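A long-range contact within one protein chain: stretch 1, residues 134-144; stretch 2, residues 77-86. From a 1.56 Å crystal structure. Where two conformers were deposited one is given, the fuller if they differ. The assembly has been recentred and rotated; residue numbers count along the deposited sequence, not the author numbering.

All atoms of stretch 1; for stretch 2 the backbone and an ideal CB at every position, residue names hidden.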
# COMPACT_ATOMS: atom_id res chain seq x y z
N ILE B 134 0.50 10.87 14.39
CA ILE B 134 1.28 11.27 13.22
C ILE B 134 0.29 11.66 12.16
O ILE B 134 -0.68 10.92 11.87
CB ILE B 134 2.20 10.13 12.67
CG1 ILE B 134 3.19 9.63 13.73
CG2 ILE B 134 2.95 10.62 11.36
CD1 ILE B 134 4.01 8.40 13.28
N ARG B 135 0.47 12.84 11.60
CA ARG B 135 -0.31 13.23 10.43
C ARG B 135 0.50 14.01 9.44
O ARG B 135 1.53 14.63 9.77
CB ARG B 135 -1.57 13.95 10.84
CG ARG B 135 -1.37 15.38 11.30
CD ARG B 135 -2.72 16.02 11.71
NE ARG B 135 -2.54 17.46 11.83
CZ ARG B 135 -1.94 18.08 12.86
NH1 ARG B 135 -1.55 17.42 13.94
NH2 ARG B 135 -1.77 19.38 12.79
N MSE B 136 0.04 13.98 8.19
CA MSE B 136 0.79 14.55 7.08
C MSE B 136 -0.12 15.43 6.26
O MSE B 136 -1.14 14.96 5.75
CB MSE B 136 1.28 13.40 6.19
CG MSE B 136 2.39 12.56 6.89
SE MSE B 136 2.72 10.88 5.97
CE MSE B 136 1.18 9.96 6.71
N GLU B 137 0.25 16.70 6.15
CA GLU B 137 -0.50 17.60 5.27
C GLU B 137 -0.05 17.28 3.87
O GLU B 137 1.17 17.23 3.60
CB GLU B 137 -0.17 19.06 5.57
CG GLU B 137 -0.52 19.49 6.99
CD GLU B 137 -0.16 20.95 7.28
OE1 GLU B 137 -0.13 21.76 6.33
OE2 GLU B 137 0.03 21.25 8.48
N CYS B 138 -1.04 17.03 3.00
CA CYS B 138 -0.71 16.71 1.61
C CYS B 138 -1.31 17.67 0.59
O CYS B 138 -2.44 18.18 0.77
CB CYS B 138 -1.22 15.32 1.26
SG CYS B 138 -0.38 14.01 2.20
N VAL B 139 -0.55 17.87 -0.49
CA VAL B 139 -1.15 18.46 -1.70
C VAL B 139 -1.33 17.33 -2.73
O VAL B 139 -0.58 16.33 -2.75
CB VAL B 139 -0.33 19.63 -2.29
CG1 VAL B 139 -0.22 20.78 -1.28
CG2 VAL B 139 1.07 19.14 -2.71
N LEU B 140 -2.33 17.49 -3.58
CA LEU B 140 -2.62 16.45 -4.54
C LEU B 140 -1.69 16.61 -5.73
O LEU B 140 -1.75 17.65 -6.45
CB LEU B 140 -4.08 16.58 -4.99
CG LEU B 140 -4.49 15.49 -5.98
CD1 LEU B 140 -4.50 14.11 -5.32
CD2 LEU B 140 -5.86 15.80 -6.65
N GLU B 141 -0.83 15.62 -5.94
CA GLU B 141 0.07 15.64 -7.08
C GLU B 141 -0.65 15.20 -8.33
O GLU B 141 -0.53 15.82 -9.39
CB GLU B 141 1.27 14.75 -6.82
CG GLU B 141 2.27 15.40 -5.93
CD GLU B 141 2.90 16.63 -6.58
OE1 GLU B 141 3.07 16.64 -7.83
OE2 GLU B 141 3.20 17.60 -5.85
N ARG B 142 -1.41 14.12 -8.21
CA ARG B 142 -2.29 13.68 -9.31
C ARG B 142 -3.35 12.73 -8.78
O ARG B 142 -3.17 12.11 -7.74
CB ARG B 142 -1.50 13.09 -10.50
CG ARG B 142 -0.87 11.77 -10.22
CD ARG B 142 -0.21 11.21 -11.51
NE ARG B 142 1.01 11.93 -11.93
CZ ARG B 142 1.56 11.77 -13.14
NH1 ARG B 142 0.95 11.00 -14.04
NH2 ARG B 142 2.67 12.43 -13.46
N ALA B 143 -4.48 12.67 -9.48
CA ALA B 143 -5.51 11.68 -9.20
C ALA B 143 -5.59 10.85 -10.47
O ALA B 143 -5.70 11.40 -11.56
CB ALA B 143 -6.85 12.35 -8.87
N ILE B 144 -5.47 9.53 -10.34
CA ILE B 144 -5.39 8.63 -11.48
C ILE B 144 -6.64 7.72 -11.51
O ILE B 144 -6.77 6.82 -10.68
CB ILE B 144 -4.10 7.74 -11.44
CG1 ILE B 144 -2.84 8.59 -11.13
CG2 ILE B 144 -3.96 7.00 -12.80
CD1 ILE B 144 -1.64 7.76 -10.67
N UNK B 77 -13.30 16.02 -2.97
CA UNK B 77 -12.79 17.10 -2.11
C UNK B 77 -11.28 17.30 -2.32
O UNK B 77 -10.80 18.43 -2.32
CB UNK B 77 -13.08 16.79 -0.64
N UNK B 78 -10.54 16.19 -2.49
CA UNK B 78 -9.10 16.30 -2.69
C UNK B 78 -8.79 16.99 -4.02
O UNK B 78 -7.87 17.79 -4.11
CB UNK B 78 -8.45 14.92 -2.64
N UNK B 79 -9.57 16.67 -5.05
CA UNK B 79 -9.32 17.28 -6.35
C UNK B 79 -9.72 18.76 -6.34
O UNK B 79 -8.98 19.63 -6.88
CB UNK B 79 -10.08 16.53 -7.44
N UNK B 80 -10.89 19.05 -5.74
CA UNK B 80 -11.39 20.42 -5.70
C UNK B 80 -10.46 21.36 -4.96
O UNK B 80 -10.12 22.44 -5.48
CB UNK B 80 -12.77 20.45 -5.05
N UNK B 81 -10.04 20.97 -3.74
CA UNK B 81 -9.10 21.78 -2.92
C UNK B 81 -7.63 21.61 -3.30
O UNK B 81 -6.81 22.49 -2.99
CB UNK B 81 -9.26 21.42 -1.44
N UNK B 82 -7.29 20.48 -3.93
CA UNK B 82 -5.90 20.12 -4.17
C UNK B 82 -5.12 19.78 -2.89
O UNK B 82 -3.88 19.81 -2.88
CB UNK B 82 -5.20 21.27 -4.90
N UNK B 83 -5.85 19.44 -1.83
CA UNK B 83 -5.27 19.32 -0.47
C UNK B 83 -6.05 18.28 0.31
O UNK B 83 -7.26 18.13 0.11
CB UNK B 83 -5.29 20.66 0.27
N UNK B 84 -5.36 17.59 1.22
CA UNK B 84 -6.02 16.66 2.13
C UNK B 84 -5.02 16.29 3.21
O UNK B 84 -3.82 16.52 3.05
CB UNK B 84 -6.53 15.42 1.40
N UNK B 85 -5.51 15.77 4.34
CA UNK B 85 -4.57 15.35 5.39
C UNK B 85 -4.63 13.83 5.55
O UNK B 85 -5.74 13.25 5.65
CB UNK B 85 -4.89 16.04 6.72
N UNK B 86 -3.46 13.19 5.65
CA UNK B 86 -3.39 11.75 5.86
C UNK B 86 -2.88 11.50 7.27
O UNK B 86 -1.78 11.97 7.63
CB UNK B 86 -2.49 11.08 4.82

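Stretch 2 ends a helix, turns, and runs as a strand antiparallel to stretch 1, whose strand the helix crosses almost at a right angle. At position 77 nothing of stretch 1 lies within 5.5 Å of the ideal CB, so the contact hardly restricts the choice; the residue is Asn77.

Position 78 points toward stretch 1, its ideal CB 4.8 Å from Leu140 CD1. A small or modest apolar side chain would suit, and the residue is Ala78. At 79 the CB points sideways, 4.4 Å from Leu140 CD2 and 5.5 Å from Ala143 CB; an aliphatic chain long enough to cover both methyl-bearing neighbours fits well. Ile79 does so, with CG1 3.8 Å from Leu140 CD2 and CD1 4.0 Å from Ala143 CB.

Positions 80 and 81 have no part of stretch 1 near their CB atoms, and many polar residues would serve; they are Glu80 and Lys81.

Position 82 is the first to leave helical geometry, and its phi of 68° by itself favours glycine, although asparagine or aspartate can also adopt such values. Gly82 contributes its backbone: its O accepts a hydrogen bond from Leu140 N at 2.9 Å.

From 83 onward the side chains alternate across the sheet. Position 83 pairs with Val139, on the same face, in a non-hydrogen-bonded bridge. Stretch 1 offers no charge there, so beta-branched or longer polar residues are all plausible. The residue is Glu83, whose CA lies 3.3 Å from Cys138 O in a CA-H...O contact.

Position 84 shares the face of Cys138, and two backbone hydrogen bonds join the pair, from N to Cys138 O (3.0 Å) and from Cys138 N to O (2.8 Å). Room between Cys138 and Leu140 invites a large apolar or aromatic group. Phe84, with chi1 in p, swings its ring back to stretch 1: Cys138 CB sits over one face, 3.9 Å from the ring centroid, while Leu140 CD1 approaches CE2 obliquely at 3.8 Å.

Position 85 returns to the face of Glu137, with the aliphatic part of Arg135 alongside. A beta-branched residue would suit the strand, though a polar one could answer the charges. It is Val85, whose CG1 packs 4.0 Å from Arg135 CD.

At 86 the ideal CB lies 4.5 Å from Cys138 SG, beside Met136, a selenomethionine; a medium aliphatic side chain, valine or isoleucine, fits. Val86 places CG2 4.0 Å from Cys138 SG and CG1 3.8 Å from Met136 CE, while its N donates to Met136 O at 2.9 Å and its O accepts from Met136 N at 2.8 Å.

Stretch 2 77-86: NAIEKGEFVV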
# COMPACT_ATOMS: atom_id res chain seq x y z
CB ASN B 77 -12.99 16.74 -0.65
CG ASN B 77 -14.46 16.67 -0.23
OD1 ASN B 77 -15.37 17.11 -0.95
ND2 ASN B 77 -14.68 16.15 0.96
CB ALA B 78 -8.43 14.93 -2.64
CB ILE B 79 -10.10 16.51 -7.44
CG1 ILE B 79 -9.47 15.12 -7.61
CG2 ILE B 79 -10.10 17.32 -8.76
CD1 ILE B 79 -10.34 14.15 -8.44
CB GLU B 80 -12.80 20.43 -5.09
CG GLU B 80 -13.48 21.82 -4.99
CD GLU B 80 -13.46 22.65 -6.29
OE1 GLU B 80 -13.54 22.08 -7.41
OE2 GLU B 80 -13.38 23.90 -6.16
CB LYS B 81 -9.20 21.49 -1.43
CG LYS B 81 -10.55 21.73 -0.74
CD LYS B 81 -10.90 23.17 -0.66
CE LYS B 81 -11.93 23.41 0.43
NZ LYS B 81 -12.39 24.84 0.30
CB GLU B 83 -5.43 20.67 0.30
CG GLU B 83 -4.66 21.83 -0.34
CD GLU B 83 -4.92 23.14 0.37
OE1 GLU B 83 -5.89 23.19 1.16
OE2 GLU B 83 -4.15 24.09 0.12
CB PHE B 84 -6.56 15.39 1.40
CG PHE B 84 -5.52 14.64 0.58
CD1 PHE B 84 -4.90 13.48 1.10
CD2 PHE B 84 -5.17 15.06 -0.73
CE1 PHE B 84 -3.96 12.76 0.33
CE2 PHE B 84 -4.24 14.32 -1.49
CZ PHE B 84 -3.65 13.20 -0.97
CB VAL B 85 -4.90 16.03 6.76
CG1 VAL B 85 -3.88 15.62 7.87
CG2 VAL B 85 -4.87 17.58 6.63
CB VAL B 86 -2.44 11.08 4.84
CG1 VAL B 86 -2.31 9.57 5.19
CG2 VAL B 86 -2.98 11.27 3.42
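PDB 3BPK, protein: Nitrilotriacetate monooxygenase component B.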